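Local structure of GrgF (Penicillium sp. sh18, 6LZH) at the interface of chains A and B. The protein joins two polyketide chains by Claisen condensation in the biosynthesis of gregatin A, acting as a polyketide transferase with an alpha/beta hydrolase fold. Sequence-based numbering; all coordinates share one arbitrary frame. Chains: chain A/B, GrgF.

Contact 1: the interface of chains A and B. Residues chain A 161-162, 164-165; chain B 14-16, 93, 96.
The end of helix 150-165 of chain A lies against chain B where strand 9-14 runs into the loop at B:Thr15 and B:Leu16, beside helix 84-100. Both chains have the alpha/beta hydrolase fold, and the patch is one part of a two-fold symmetric interface in the deposited dimer. A salt bridge carries it. A:Arg161 bends at chi3 (81°) and presents its guanidinium side-on to the carboxylate of B:Asp93. A:Arg161 NE binds B:Asp93 OD1 at 2.8 Å, and its NH2 binds OD2 at 2.9 Å. Both bonds are nearly straight and lie in the guanidinium plane, but they reach the oxygens from above the carboxylate plane, with the two planes 30° apart. B:Asp93 OD2 also accepts a hydrogen bond from the backbone N of B:Leu16 at 2.8 Å, so the carboxylate is fixed from its own chain too. The side chain of B:Leu16 has CG anti to its backbone N (chi1 -179°). Its CD2 methyl sits over the centre of the A:Arg161 guanidinium, 3.8 Å from CZ, and also over that of A:Arg164. Its CD1 packs on A:Arg164 CB. An alanine in place of A:Arg161 would remove both bonds to B:Asp93 and a flat surface against B:Leu16, and would probably leave the carboxylate poorly compensated and the patch looser. A:Leu165 crosses B:Asp93 obliquely, with CD1 3.7 Å from B:Asp93 OD1.

Contact 2: the interface of chains A and B. Residues chain A 85, 127, 217-218, 222-223; chain B 85, 216-218, 222.
This is a homotypic patch of direct packing and water bridges on the two-fold axis, where like residues of the two chains meet and help hold the deposited dimer together. That this dimer is the biological form is an inference. A:Arg85 and B:Arg85 reach toward each other tip to tip. Each has CG anti to the backbone N and a bend at chi3. The guanidiniums stack with an offset, planes 22° apart, and A:Arg85 CZ is 3.8 Å from B:Arg85 CZ. Two like charges would be expected to repel here, and the waters at their edges may ease this. Water 3 lies in the plane of the A:Arg85 guanidinium and links NH1 to B:Ser217 OG. Water 1 does the same for B:Arg85 and A:Ser217 OG. Each serine OG sits between its backbone N and carbonyl carbon, and CB touches the indole opposite: B:Ser217 CB is 3.5 Å from A:Trp218 CZ3. Farther along, B:Asn222 ND2 donates to A:Asn222 OD1 at 3.3 Å. This bond is bent, 138° at H, and the donor stands above the carbonyl plane. The same ND2 meets water 2, which also contacts the backbone O of A:Ser217. In the fold, the arginines come from the start of helix 84-99 of chain A and 84-100 of chain B, while the serines and tryptophans follow helix 209-216 in chain A and 210-216 in chain B.

Contact 3: the interface of chains A and B. Residues chain A 144, 147, 150, 154, 216; chain B 126-127, 226, 228.
Face packing leads this patch of the interface in the deposited dimer of two alpha/beta hydrolase chains. A:Arg150, the first residue of helix 150-165, crosses the ring of B:Tyr226 obliquely. Its CG takes the crowded position between backbone N and carbonyl carbon (chi1 89°), and the chain then runs extended to NE. This brings A:Arg150 CD over the ring face, 3.8 Å from the B:Tyr226 ring centroid, as a CH-pi contact. The guanidinium is tilted 30° to the ring and lies toward its CD1 rim. Further apolar contacts are looser. A:Pro147 CB is 4.1 Å from B:Tyr226 CE1. A:Leu216 CD1 meets B:Phe127 CE1 at 4.0 Å as the two side chains slide past each other in opposite directions. A:Leu154 crosses B:Phe127 obliquely, with A:Leu154 CD2 4.1 Å from B:Phe127 CD1. Direct polar bonding across the patch is slight: A:Arg150 NH1 makes a weak hydrogen bond to the backbone O of B:Tyr226. Within chain A, NH2 of A:Arg150 donates to the carbonyl O of A:Pro147 at 2.7 Å, from above the carbonyl plane, which helps fix the guanidinium's rotation. Water does more. Water 4 lies in the guanidinium plane, its O 2.8 Å from A:Arg150 NE, and reaches the carbonyl oxygens of B:Ala126 and B:Tyr226. At the far end of the ring, water 5 lies in the ring plane, its O 2.9 Å from the phenol OH of B:Tyr226, and also contacts A:Thr144 OG1.

Contact 1: the interface of chains A and B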
loop_
_atom_site.group_PDB
_atom_site.type_symbol
_atom_site.label_atom_id
_atom_site.label_comp_id
_atom_site.label_asym_id
_atom_site.label_seq_id
_atom_site.Cartn_x
_atom_site.Cartn_y
_atom_site.Cartn_z
ATOM N N ARG A 161 5.888 10.210 -12.807
ATOM C CA ARG A 161 4.501 10.651 -12.655
ATOM C C ARG A 161 4.211 11.860 -13.532
ATOM O O ARG A 161 3.237 11.884 -14.300
ATOM C CB ARG A 161 4.208 11.025 -11.190
ATOM C CG ARG A 161 4.139 9.884 -10.194
ATOM C CD ARG A 161 3.482 10.342 -8.872
ATOM N NE ARG A 161 2.018 10.350 -8.951
ATOM C CZ ARG A 161 1.239 9.294 -8.709
ATOM N NH1 ARG A 161 1.771 8.124 -8.384
ATOM N NH2 ARG A 161 -0.084 9.397 -8.800
ATOM N N ALA A 162 5.017 12.916 -13.357
ATOM C CA ALA A 162 4.760 14.181 -14.045
ATOM C C ALA A 162 4.857 14.022 -15.560
ATOM O O ALA A 162 4.080 14.628 -16.308
ATOM C CB ALA A 162 5.751 15.239 -13.561
ATOM N N ARG A 164 4.379 11.165 -17.322
ATOM C CA ARG A 164 3.216 10.421 -17.800
ATOM C C ARG A 164 1.965 11.296 -17.817
ATOM O O ARG A 164 1.128 11.177 -18.721
ATOM C CB ARG A 164 3.009 9.180 -16.936
ATOM C CG ARG A 164 4.094 8.125 -17.144
ATOM C CD ARG A 164 4.144 7.203 -15.945
ATOM N NE ARG A 164 2.956 6.348 -15.866
ATOM C CZ ARG A 164 2.774 5.462 -14.896
ATOM N NH1 ARG A 164 3.696 5.347 -13.948
ATOM N NH2 ARG A 164 1.684 4.706 -14.866
ATOM N N LEU A 165 1.819 12.189 -16.826
ATOM C CA LEU A 165 0.723 13.154 -16.852
ATOM C C LEU A 165 0.732 14.006 -18.115
ATOM O O LEU A 165 -0.328 14.480 -18.528
ATOM C CB LEU A 165 0.767 14.051 -15.601
ATOM C CG LEU A 165 0.151 13.430 -14.345
ATOM C CD1 LEU A 165 0.455 14.261 -13.104
ATOM C CD2 LEU A 165 -1.368 13.259 -14.519
ATOM N N THR B 14 -6.167 16.515 -12.506
ATOM C CA THR B 14 -6.209 15.103 -12.862
ATOM C C THR B 14 -5.107 14.326 -12.152
ATOM O O THR B 14 -3.965 14.791 -12.051
ATOM C CB THR B 14 -6.061 14.947 -14.377
ATOM O OG1 THR B 14 -7.134 15.640 -15.027
ATOM C CG2 THR B 14 -6.108 13.489 -14.783
ATOM N N THR B 15 -5.445 13.131 -11.664
ATOM C CA THR B 15 -4.405 12.305 -11.065
ATOM C C THR B 15 -3.815 11.357 -12.099
ATOM O O THR B 15 -4.372 11.146 -13.180
ATOM C CB THR B 15 -4.940 11.510 -9.883
ATOM O OG1 THR B 15 -5.844 10.502 -10.346
ATOM C CG2 THR B 15 -5.657 12.439 -8.878
ATOM N N LEU B 16 -2.663 10.779 -11.749
ATOM C CA LEU B 16 -2.024 9.826 -12.654
ATOM C C LEU B 16 -2.936 8.639 -12.935
ATOM O O LEU B 16 -2.947 8.112 -14.057
ATOM C CB LEU B 16 -0.681 9.366 -12.080
ATOM C CG LEU B 16 0.143 8.385 -12.922
ATOM C CD1 LEU B 16 0.511 9.012 -14.254
ATOM C CD2 LEU B 16 1.398 7.887 -12.184
ATOM N N ASP B 93 0.701 14.424 -7.400
ATOM C CA ASP B 93 0.088 15.046 -8.571
ATOM C C ASP B 93 -0.377 16.465 -8.254
ATOM O O ASP B 93 -0.372 17.328 -9.141
ATOM C CB ASP B 93 -1.075 14.194 -9.066
ATOM C CG ASP B 93 -0.640 12.786 -9.450
ATOM O OD1 ASP B 93 0.560 12.595 -9.767
ATOM O OD2 ASP B 93 -1.493 11.865 -9.415
ATOM N N THR B 96 2.589 18.597 -8.656
ATOM C CA THR B 96 2.826 18.822 -10.082
ATOM C C THR B 96 1.902 19.906 -10.634
ATOM O O THR B 96 2.345 20.801 -11.362
ATOM C CB THR B 96 2.648 17.518 -10.849
ATOM O OG1 THR B 96 3.582 16.545 -10.356
ATOM C CG2 THR B 96 2.886 17.748 -12.369
#

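Contact 2: the interface of chains A and B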
loop_
_atom_site.group_PDB
_atom_site.type_symbol
_atom_site.label_atom_id
_atom_site.label_comp_id
_atom_site.label_asym_id
_atom_site.label_seq_id
_atom_site.Cartn_x
_atom_site.Cartn_y
_atom_site.Cartn_z
ATOM N N ARG A 85 0.801 -5.018 -2.865
ATOM C CA ARG A 85 -0.536 -4.862 -2.305
ATOM C C ARG A 85 -1.607 -5.242 -3.320
ATOM O O ARG A 85 -2.535 -5.997 -3.005
ATOM C CB ARG A 85 -0.753 -3.427 -1.829
ATOM C CG ARG A 85 -2.084 -3.265 -1.151
ATOM C CD ARG A 85 -2.312 -1.796 -0.775
ATOM N NE ARG A 85 -2.934 -1.079 -1.880
ATOM C CZ ARG A 85 -3.345 0.182 -1.805
ATOM N NH1 ARG A 85 -3.185 0.857 -0.678
ATOM N NH2 ARG A 85 -3.913 0.763 -2.856
ATOM N N PHE A 127 -4.817 -11.684 5.120
ATOM C CA PHE A 127 -6.076 -10.958 5.040
ATOM C C PHE A 127 -7.280 -11.839 4.740
ATOM O O PHE A 127 -8.408 -11.454 5.085
ATOM C CB PHE A 127 -5.984 -9.867 3.956
ATOM C CG PHE A 127 -4.863 -8.889 4.169
ATOM C CD1 PHE A 127 -4.623 -8.356 5.429
ATOM C CD2 PHE A 127 -4.054 -8.492 3.108
ATOM C CE1 PHE A 127 -3.580 -7.446 5.640
ATOM C CE2 PHE A 127 -3.027 -7.575 3.309
ATOM C CZ PHE A 127 -2.791 -7.057 4.589
ATOM N N SER A 217 6.529 1.454 0.686
ATOM C CA SER A 217 5.370 1.479 1.572
ATOM C C SER A 217 4.846 0.088 1.887
ATOM O O SER A 217 3.796 -0.037 2.534
ATOM C CB SER A 217 4.237 2.310 0.972
ATOM O OG SER A 217 3.909 1.856 -0.342
ATOM N N TRP A 218 5.532 -0.948 1.422
ATOM C CA TRP A 218 5.107 -2.331 1.597
ATOM C C TRP A 218 6.142 -3.030 2.466
ATOM O O TRP A 218 7.312 -3.136 2.084
ATOM C CB TRP A 218 4.961 -3.023 0.240
ATOM C CG TRP A 218 4.456 -4.418 0.344
ATOM C CD1 TRP A 218 5.198 -5.561 0.274
ATOM C CD2 TRP A 218 3.098 -4.827 0.548
ATOM N NE1 TRP A 218 4.381 -6.667 0.423
ATOM C CE2 TRP A 218 3.087 -6.241 0.583
ATOM C CE3 TRP A 218 1.886 -4.138 0.690
ATOM C CZ2 TRP A 218 1.913 -6.977 0.756
ATOM C CZ3 TRP A 218 0.715 -4.875 0.873
ATOM C CH2 TRP A 218 0.739 -6.282 0.892
ATOM N N ASN A 222 5.074 -6.345 8.600
ATOM C CA ASN A 222 4.022 -5.664 9.348
ATOM C C ASN A 222 2.677 -6.381 9.315
ATOM O O ASN A 222 1.771 -5.981 10.060
ATOM C CB ASN A 222 3.831 -4.254 8.808
ATOM C CG ASN A 222 4.878 -3.276 9.328
ATOM O OD1 ASN A 222 4.746 -2.070 9.147
ATOM N ND2 ASN A 222 5.914 -3.794 9.980
ATOM N N VAL A 223 2.495 -7.399 8.463
ATOM C CA VAL A 223 1.180 -8.029 8.390
ATOM C C VAL A 223 1.241 -9.544 8.571
ATOM O O VAL A 223 0.195 -10.181 8.737
ATOM C CB VAL A 223 0.455 -7.666 7.074
ATOM C CG1 VAL A 223 0.489 -6.142 6.835
ATOM C CG2 VAL A 223 1.036 -8.422 5.880
ATOM N N ARG B 85 -1.898 5.357 0.864
ATOM C CA ARG B 85 -0.896 5.288 -0.198
ATOM C C ARG B 85 -1.330 6.070 -1.428
ATOM O O ARG B 85 -0.550 6.852 -1.993
ATOM C CB ARG B 85 -0.633 3.832 -0.583
ATOM C CG ARG B 85 0.567 3.685 -1.489
ATOM C CD ARG B 85 0.710 2.254 -1.966
ATOM N NE ARG B 85 -0.158 1.968 -3.098
ATOM C CZ ARG B 85 -0.148 0.812 -3.758
ATOM N NH1 ARG B 85 0.690 -0.143 -3.382
ATOM N NH2 ARG B 85 -0.968 0.607 -4.786
ATOM N N LEU B 216 -4.162 -1.782 7.034
ATOM C CA LEU B 216 -3.279 -2.717 7.720
ATOM C C LEU B 216 -1.945 -2.852 7.004
ATOM O O LEU B 216 -0.939 -3.183 7.639
ATOM C CB LEU B 216 -3.951 -4.090 7.867
ATOM C CG LEU B 216 -5.094 -4.213 8.890
ATOM C CD1 LEU B 216 -5.563 -5.662 8.990
ATOM C CD2 LEU B 216 -4.710 -3.683 10.266
ATOM N N SER B 217 -1.908 -2.602 5.696
ATOM C CA SER B 217 -0.649 -2.594 4.972
ATOM C C SER B 217 -0.027 -1.199 4.904
ATOM O O SER B 217 0.955 -1.005 4.176
ATOM C CB SER B 217 -0.839 -3.195 3.569
ATOM O OG SER B 217 -1.533 -2.332 2.679
ATOM N N TRP B 218 -0.550 -0.245 5.681
ATOM C CA TRP B 218 -0.050 1.129 5.740
ATOM C C TRP B 218 0.441 1.441 7.146
ATOM O O TRP B 218 -0.344 1.441 8.097
ATOM C CB TRP B 218 -1.141 2.129 5.356
ATOM C CG TRP B 218 -0.626 3.529 5.249
ATOM C CD1 TRP B 218 -0.810 4.548 6.145
ATOM C CD2 TRP B 218 0.178 4.060 4.187
ATOM N NE1 TRP B 218 -0.192 5.698 5.684
ATOM C CE2 TRP B 218 0.427 5.416 4.489
ATOM C CE3 TRP B 218 0.692 3.525 2.992
ATOM C CZ2 TRP B 218 1.172 6.242 3.644
ATOM C CZ3 TRP B 218 1.447 4.346 2.158
ATOM C CH2 TRP B 218 1.672 5.692 2.487
ATOM N N ASN B 222 6.988 3.292 8.811
ATOM C CA ASN B 222 7.866 2.692 7.812
ATOM C C ASN B 222 8.650 3.718 7.000
ATOM O O ASN B 222 9.647 3.347 6.370
ATOM C CB ASN B 222 7.072 1.858 6.793
ATOM C CG ASN B 222 6.587 0.518 7.337
ATOM O OD1 ASN B 222 7.182 -0.064 8.244
ATOM N ND2 ASN B 222 5.501 0.011 6.747
HETATM O O HOH W 1 2.586 -0.446 -1.180
HETATM O O HOH W 2 3.516 1.382 4.948
HETATM O O HOH W 3 -1.754 0.405 1.726
#

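Contact 3: the interface of chains A and B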
loop_
_atom_site.group_PDB
_atom_site.type_symbol
_atom_site.label_atom_id
_atom_site.label_comp_id
_atom_site.label_asym_id
_atom_site.label_seq_id
_atom_site.Cartn_x
_atom_site.Cartn_y
_atom_site.Cartn_z
ATOM N N THR A 144 14.311 -2.947 -0.269
ATOM C CA THR A 144 14.813 -1.605 0.010
ATOM C C THR A 144 16.210 -1.400 -0.557
ATOM O O THR A 144 16.527 -0.320 -1.069
ATOM C CB THR A 144 14.799 -1.339 1.516
ATOM O OG1 THR A 144 13.457 -1.388 2.004
ATOM C CG2 THR A 144 15.395 0.039 1.832
ATOM N N PRO A 147 19.165 2.043 1.809
ATOM C CA PRO A 147 18.213 3.167 1.865
ATOM C C PRO A 147 18.840 4.518 1.579
ATOM O O PRO A 147 18.097 5.496 1.424
ATOM C CB PRO A 147 17.666 3.106 3.301
ATOM C CG PRO A 147 18.043 1.751 3.817
ATOM C CD PRO A 147 19.326 1.395 3.121
ATOM N N ARG A 150 18.113 5.322 -1.997
ATOM C CA ARG A 150 16.694 5.455 -2.298
ATOM C C ARG A 150 16.392 6.774 -2.998
ATOM O O ARG A 150 15.417 6.864 -3.751
ATOM C CB ARG A 150 15.874 5.356 -1.011
ATOM C CG ARG A 150 15.671 6.713 -0.349
ATOM C CD ARG A 150 14.862 6.669 0.943
ATOM N NE ARG A 150 14.928 7.976 1.594
ATOM C CZ ARG A 150 15.917 8.364 2.398
ATOM N NH1 ARG A 150 15.897 9.581 2.922
ATOM N NH2 ARG A 150 16.919 7.535 2.691
ATOM N N LEU A 154 13.550 7.554 -6.048
ATOM C CA LEU A 154 12.350 8.308 -5.686
ATOM C C LEU A 154 12.201 9.557 -6.552
ATOM O O LEU A 154 11.087 9.903 -6.970
ATOM C CB LEU A 154 12.383 8.662 -4.198
ATOM C CG LEU A 154 12.065 7.509 -3.233
ATOM C CD1 LEU A 154 12.210 7.957 -1.769
ATOM C CD2 LEU A 154 10.649 6.989 -3.492
ATOM N N LEU A 216 8.511 0.754 -1.084
ATOM C CA LEU A 216 8.916 1.431 0.147
ATOM C C LEU A 216 7.781 1.480 1.155
ATOM O O LEU A 216 8.038 1.526 2.363
ATOM C CB LEU A 216 9.401 2.853 -0.131
ATOM C CG LEU A 216 10.782 3.071 -0.745
ATOM C CD1 LEU A 216 11.065 4.570 -0.756
ATOM C CD2 LEU A 216 11.898 2.299 -0.010
ATOM N N ALA B 126 7.808 12.152 2.627
ATOM C CA ALA B 126 8.846 11.125 2.661
ATOM C C ALA B 126 9.323 10.749 1.264
ATOM O O ALA B 126 10.470 10.314 1.094
ATOM C CB ALA B 126 8.335 9.868 3.381
ATOM N N PHE B 127 8.461 10.895 0.257
ATOM C CA PHE B 127 8.765 10.420 -1.085
ATOM C C PHE B 127 9.111 11.514 -2.089
ATOM O O PHE B 127 9.826 11.228 -3.057
ATOM C CB PHE B 127 7.572 9.623 -1.627
ATOM C CG PHE B 127 7.194 8.460 -0.776
ATOM C CD1 PHE B 127 8.174 7.639 -0.240
ATOM C CD2 PHE B 127 5.860 8.175 -0.520
ATOM C CE1 PHE B 127 7.824 6.540 0.566
ATOM C CE2 PHE B 127 5.504 7.085 0.273
ATOM C CZ PHE B 127 6.492 6.265 0.810
ATOM N N TYR B 226 12.438 8.790 6.169
ATOM C CA TYR B 226 12.873 9.260 4.863
ATOM C C TYR B 226 12.516 10.720 4.592
ATOM O O TYR B 226 12.884 11.244 3.539
ATOM C CB TYR B 226 12.268 8.375 3.763
ATOM C CG TYR B 226 12.658 6.913 3.893
ATOM C CD1 TYR B 226 13.966 6.551 4.209
ATOM C CD2 TYR B 226 11.723 5.902 3.724
ATOM C CE1 TYR B 226 14.341 5.221 4.329
ATOM C CE2 TYR B 226 12.087 4.563 3.846
ATOM C CZ TYR B 226 13.398 4.232 4.150
ATOM O OH TYR B 226 13.769 2.913 4.272
ATOM N N SER B 228 13.513 13.587 6.072
ATOM C CA SER B 228 14.694 14.446 6.068
ATOM C C SER B 228 15.439 14.290 4.742
ATOM O O SER B 228 15.567 13.163 4.249
ATOM C CB SER B 228 15.607 14.076 7.246
ATOM O OG SER B 228 16.865 14.725 7.150
HETATM O O HOH W 4 13.224 10.129 0.843
HETATM O O HOH W 5 12.193 0.522 3.977
#

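The contacts lie along one two-fold interface. By C-alpha centres, contacts 1 and 2 are about 23 Å apart, contacts 1 and 3 about 20 Å, and contacts 2 and 3 about 16 Å. Helix 150-165 of chain A serves contact 3 at its start and contact 1 at its end. Helix 84-100 of chain B joins contacts 1 and 2. Phe127 and Leu216 occur in contacts 2 and 3 with the chains exchanged. The centre of contact 2 is about 16 Å from active-site A:Cys115, which the patches leave out. Helix 116-127 begins just after that cysteine and ends in the interface at Phe127.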